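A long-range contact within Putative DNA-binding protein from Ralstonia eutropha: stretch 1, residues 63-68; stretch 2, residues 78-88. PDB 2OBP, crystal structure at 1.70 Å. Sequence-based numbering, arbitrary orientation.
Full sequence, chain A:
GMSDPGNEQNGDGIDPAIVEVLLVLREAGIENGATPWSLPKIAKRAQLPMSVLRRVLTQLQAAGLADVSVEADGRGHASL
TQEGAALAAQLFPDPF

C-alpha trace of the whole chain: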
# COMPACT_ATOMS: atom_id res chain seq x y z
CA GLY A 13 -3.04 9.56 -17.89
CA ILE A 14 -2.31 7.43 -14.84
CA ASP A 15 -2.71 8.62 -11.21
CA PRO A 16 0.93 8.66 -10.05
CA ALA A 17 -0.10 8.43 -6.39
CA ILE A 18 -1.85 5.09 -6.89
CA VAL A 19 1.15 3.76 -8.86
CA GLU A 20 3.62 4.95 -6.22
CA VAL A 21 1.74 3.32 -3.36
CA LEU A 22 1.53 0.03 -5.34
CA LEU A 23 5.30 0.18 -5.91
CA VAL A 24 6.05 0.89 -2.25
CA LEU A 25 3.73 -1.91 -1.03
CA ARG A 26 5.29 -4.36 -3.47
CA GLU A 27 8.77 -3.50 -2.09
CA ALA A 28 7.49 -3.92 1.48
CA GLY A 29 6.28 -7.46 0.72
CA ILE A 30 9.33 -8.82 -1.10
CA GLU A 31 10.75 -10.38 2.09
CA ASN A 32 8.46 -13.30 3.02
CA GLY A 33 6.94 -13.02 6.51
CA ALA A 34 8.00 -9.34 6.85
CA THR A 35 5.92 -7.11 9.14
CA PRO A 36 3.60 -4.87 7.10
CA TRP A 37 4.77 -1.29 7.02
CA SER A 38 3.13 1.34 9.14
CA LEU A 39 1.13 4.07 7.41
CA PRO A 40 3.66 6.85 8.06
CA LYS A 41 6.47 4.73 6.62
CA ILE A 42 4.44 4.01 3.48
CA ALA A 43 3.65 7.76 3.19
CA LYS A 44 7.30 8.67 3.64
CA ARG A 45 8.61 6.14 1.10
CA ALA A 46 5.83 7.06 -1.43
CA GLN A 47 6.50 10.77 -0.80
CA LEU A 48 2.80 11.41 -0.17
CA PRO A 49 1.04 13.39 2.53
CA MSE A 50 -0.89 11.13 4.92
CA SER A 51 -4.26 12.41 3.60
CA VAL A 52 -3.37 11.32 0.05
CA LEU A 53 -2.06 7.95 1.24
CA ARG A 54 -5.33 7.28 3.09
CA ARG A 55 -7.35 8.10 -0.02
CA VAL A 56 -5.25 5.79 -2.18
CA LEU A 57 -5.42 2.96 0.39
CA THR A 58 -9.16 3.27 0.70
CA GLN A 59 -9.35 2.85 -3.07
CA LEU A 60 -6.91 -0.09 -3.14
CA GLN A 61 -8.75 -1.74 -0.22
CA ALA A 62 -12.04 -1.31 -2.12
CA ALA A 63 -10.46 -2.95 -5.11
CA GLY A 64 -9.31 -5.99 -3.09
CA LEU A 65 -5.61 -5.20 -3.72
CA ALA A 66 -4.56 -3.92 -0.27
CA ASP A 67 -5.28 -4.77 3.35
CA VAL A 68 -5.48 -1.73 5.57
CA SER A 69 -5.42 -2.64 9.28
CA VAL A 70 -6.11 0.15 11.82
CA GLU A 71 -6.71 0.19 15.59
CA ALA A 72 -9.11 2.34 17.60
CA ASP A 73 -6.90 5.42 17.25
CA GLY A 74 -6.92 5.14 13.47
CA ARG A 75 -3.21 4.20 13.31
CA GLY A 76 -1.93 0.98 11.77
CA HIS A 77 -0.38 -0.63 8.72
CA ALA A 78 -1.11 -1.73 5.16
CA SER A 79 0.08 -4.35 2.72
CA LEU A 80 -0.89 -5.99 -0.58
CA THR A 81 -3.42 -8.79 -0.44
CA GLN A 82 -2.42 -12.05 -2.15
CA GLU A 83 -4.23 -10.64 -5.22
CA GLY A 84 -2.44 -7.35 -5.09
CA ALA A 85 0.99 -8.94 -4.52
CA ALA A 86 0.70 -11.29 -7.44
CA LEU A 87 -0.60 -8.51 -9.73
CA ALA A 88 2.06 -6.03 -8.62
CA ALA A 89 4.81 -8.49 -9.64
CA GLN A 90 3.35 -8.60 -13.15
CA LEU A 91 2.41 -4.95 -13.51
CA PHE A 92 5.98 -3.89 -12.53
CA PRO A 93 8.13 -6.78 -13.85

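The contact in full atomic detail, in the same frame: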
# COMPACT_ATOMS: atom_id res chain seq x y z
N ALA A 63 -10.75 -2.14 -3.95
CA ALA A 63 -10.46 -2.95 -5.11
C ALA A 63 -9.98 -4.37 -4.78
O ALA A 63 -9.80 -5.18 -5.68
CB ALA A 63 -9.36 -2.24 -5.99
N GLY A 64 -9.77 -4.67 -3.52
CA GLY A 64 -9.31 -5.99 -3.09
C GLY A 64 -7.80 -6.22 -3.21
O GLY A 64 -7.36 -7.37 -3.04
N LEU A 65 -7.05 -5.13 -3.45
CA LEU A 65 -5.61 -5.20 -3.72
C LEU A 65 -4.74 -4.90 -2.48
O LEU A 65 -3.57 -5.23 -2.48
CB LEU A 65 -5.18 -4.28 -4.87
CG LEU A 65 -5.89 -4.52 -6.21
CD1 LEU A 65 -5.41 -3.59 -7.34
CD2 LEU A 65 -5.72 -6.02 -6.63
N ALA A 66 -5.33 -4.27 -1.46
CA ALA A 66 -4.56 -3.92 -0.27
C ALA A 66 -5.40 -4.21 0.94
O ALA A 66 -6.62 -4.14 0.90
CB ALA A 66 -4.16 -2.44 -0.26
N ASP A 67 -4.72 -4.59 2.01
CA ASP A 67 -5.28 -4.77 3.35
C ASP A 67 -4.85 -3.56 4.13
O ASP A 67 -3.68 -3.17 4.10
CB ASP A 67 -4.69 -6.01 3.98
CG ASP A 67 -5.36 -6.40 5.30
OD1 ASP A 67 -6.28 -5.71 5.80
OD2 ASP A 67 -5.01 -7.46 5.82
N VAL A 68 -5.81 -2.90 4.75
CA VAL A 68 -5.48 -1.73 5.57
C VAL A 68 -5.99 -2.10 6.94
O VAL A 68 -7.19 -2.28 7.13
CB VAL A 68 -6.16 -0.44 5.01
CG1 VAL A 68 -5.73 0.81 5.84
CG2 VAL A 68 -5.81 -0.30 3.48
N ALA A 78 -0.47 -1.28 6.39
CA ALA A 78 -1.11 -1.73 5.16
C ALA A 78 -0.13 -2.57 4.37
O ALA A 78 1.09 -2.49 4.53
CB ALA A 78 -1.57 -0.52 4.33
N SER A 79 -0.69 -3.39 3.51
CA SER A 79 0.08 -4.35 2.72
C SER A 79 -0.78 -4.77 1.51
O SER A 79 -1.99 -4.57 1.53
CB SER A 79 0.46 -5.60 3.50
OG SER A 79 -0.62 -6.18 4.20
N LEU A 80 -0.15 -5.39 0.53
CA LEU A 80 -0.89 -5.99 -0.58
C LEU A 80 -1.54 -7.28 -0.11
O LEU A 80 -0.94 -8.04 0.67
CB LEU A 80 -0.01 -6.24 -1.77
CG LEU A 80 0.67 -5.04 -2.39
CD1 LEU A 80 1.68 -5.44 -3.45
CD2 LEU A 80 -0.34 -4.03 -2.91
N THR A 81 -2.77 -7.52 -0.59
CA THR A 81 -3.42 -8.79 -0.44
C THR A 81 -2.67 -9.81 -1.33
O THR A 81 -1.80 -9.44 -2.13
CB THR A 81 -4.85 -8.72 -0.91
OG1 THR A 81 -4.87 -8.22 -2.26
CG2 THR A 81 -5.68 -7.72 0.01
N GLN A 82 -3.03 -11.09 -1.25
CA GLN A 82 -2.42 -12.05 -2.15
C GLN A 82 -2.69 -11.64 -3.62
O GLN A 82 -1.81 -11.71 -4.45
CB GLN A 82 -2.94 -13.46 -1.87
CG GLN A 82 -2.29 -14.55 -2.75
N GLU A 83 -3.89 -11.16 -3.89
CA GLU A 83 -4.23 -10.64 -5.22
C GLU A 83 -3.38 -9.47 -5.64
O GLU A 83 -2.87 -9.42 -6.75
CB GLU A 83 -5.70 -10.21 -5.30
CG GLU A 83 -6.65 -11.36 -5.33
CD GLU A 83 -6.87 -12.02 -3.99
OE1 GLU A 83 -6.53 -11.47 -2.92
OE2 GLU A 83 -7.39 -13.13 -4.01
N GLY A 84 -3.25 -8.49 -4.75
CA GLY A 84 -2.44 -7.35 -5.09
C GLY A 84 -0.97 -7.69 -5.30
O GLY A 84 -0.30 -7.07 -6.12
N ALA A 85 -0.44 -8.59 -4.49
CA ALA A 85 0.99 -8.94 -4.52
C ALA A 85 1.32 -9.62 -5.81
O ALA A 85 2.36 -9.31 -6.44
CB ALA A 85 1.37 -9.85 -3.37
N ALA A 86 0.47 -10.57 -6.20
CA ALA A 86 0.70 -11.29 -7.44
C ALA A 86 0.57 -10.37 -8.64
O ALA A 86 1.36 -10.49 -9.58
CB ALA A 86 -0.25 -12.57 -7.61
N LEU A 87 -0.42 -9.46 -8.62
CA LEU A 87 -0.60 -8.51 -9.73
C LEU A 87 0.54 -7.51 -9.80
O LEU A 87 1.04 -7.21 -10.88
CB LEU A 87 -1.96 -7.81 -9.66
CG LEU A 87 -2.18 -6.79 -10.75
CD1 LEU A 87 -2.42 -7.46 -12.11
CD2 LEU A 87 -3.35 -5.86 -10.38
N ALA A 88 0.98 -7.01 -8.65
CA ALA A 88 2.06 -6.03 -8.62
C ALA A 88 3.36 -6.54 -9.25
O ALA A 88 4.05 -5.80 -9.96
CB ALA A 88 2.29 -5.56 -7.18
O HOH W 1 -8.55 -9.60 -2.31

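Where a strand turns into a helix, the residue between them can serve both: its backbone continues the ladder and its side chain caps the helix. This contact from a putative DNA-binding protein is an example. The two stretches bury 437 Å² between them, counting both sides, and most of the polar work is done by the main chain.

Stretch 2 enters as a strand. A78 forms a non-hydrogen-bonded pair with V68; their side chains share one face of the sheet, where A78 CB lies 4.3 Å from V68 CG2. The small methyl of A78 is buried, and A78 CA approaches D67 O at 3.1 Å in a CA-H...O contact. At S79 the strands bond in both directions: D67 N donates to S79 O at 2.8 Å, and S79 N donates to D67 O at 3.1 Å. The side chains of D67 and S79 lie together on the other face, with D67 CB 4.1 Å from S79 OG, a proximity without a hydrogen bond. Polar residues fit there, for D67 is exposed and S79 partly so.

L80 pairs with A66 at a CA-CA distance of 4.2 Å, a narrow, non-hydrogen-bonded site. The side chains diverge, yet each still brushes the opposing backbone: A66 CB lies 3.5 Å from S79 O and L80 CD2 3.5 Å from L65 O. L80 CA also approaches L65 O at 3.4 Å in a CA-H...O contact.

T81 is the hinge of the arrangement. T81 N donates to L65 O at 3.1 Å, extending the strand pairing by one bond, while its side chain, with chi1 in the p well, performs two tasks. T81 OG1 donates to G64 O at 2.7 Å and accepts from G84 N at 3.0 Å, capping the helix that begins at Q82. The methyl is useful too: T81 CG2 packs 3.6 Å from A66 C. G64 itself follows a helix in a Schellman motif, and its positive phi suits glycine.

Within the helix, E83 points toward stretch 1 and adds a water-mediated link, the water donating to G64 O at 2.6 Å and to E83 OE1 at 2.8 Å. The next residue, G84, brings its backbone close: G84 CA sits 3.5 Å from L65 O in another CA-H...O contact. A CB here would fall 2.1 Å from L65 O, so the absence of a side chain permits the approach. A85, A86 and A88 make no contact, but L87 reaches back to L65, the residue most covered across the contact. The CA-to-CB bond of L65 points away overall, but the end of the side chain comes nearer, and L87 CD2 meets L65 CD1 at 4.3 Å, a modest apolar touch that closes the interface.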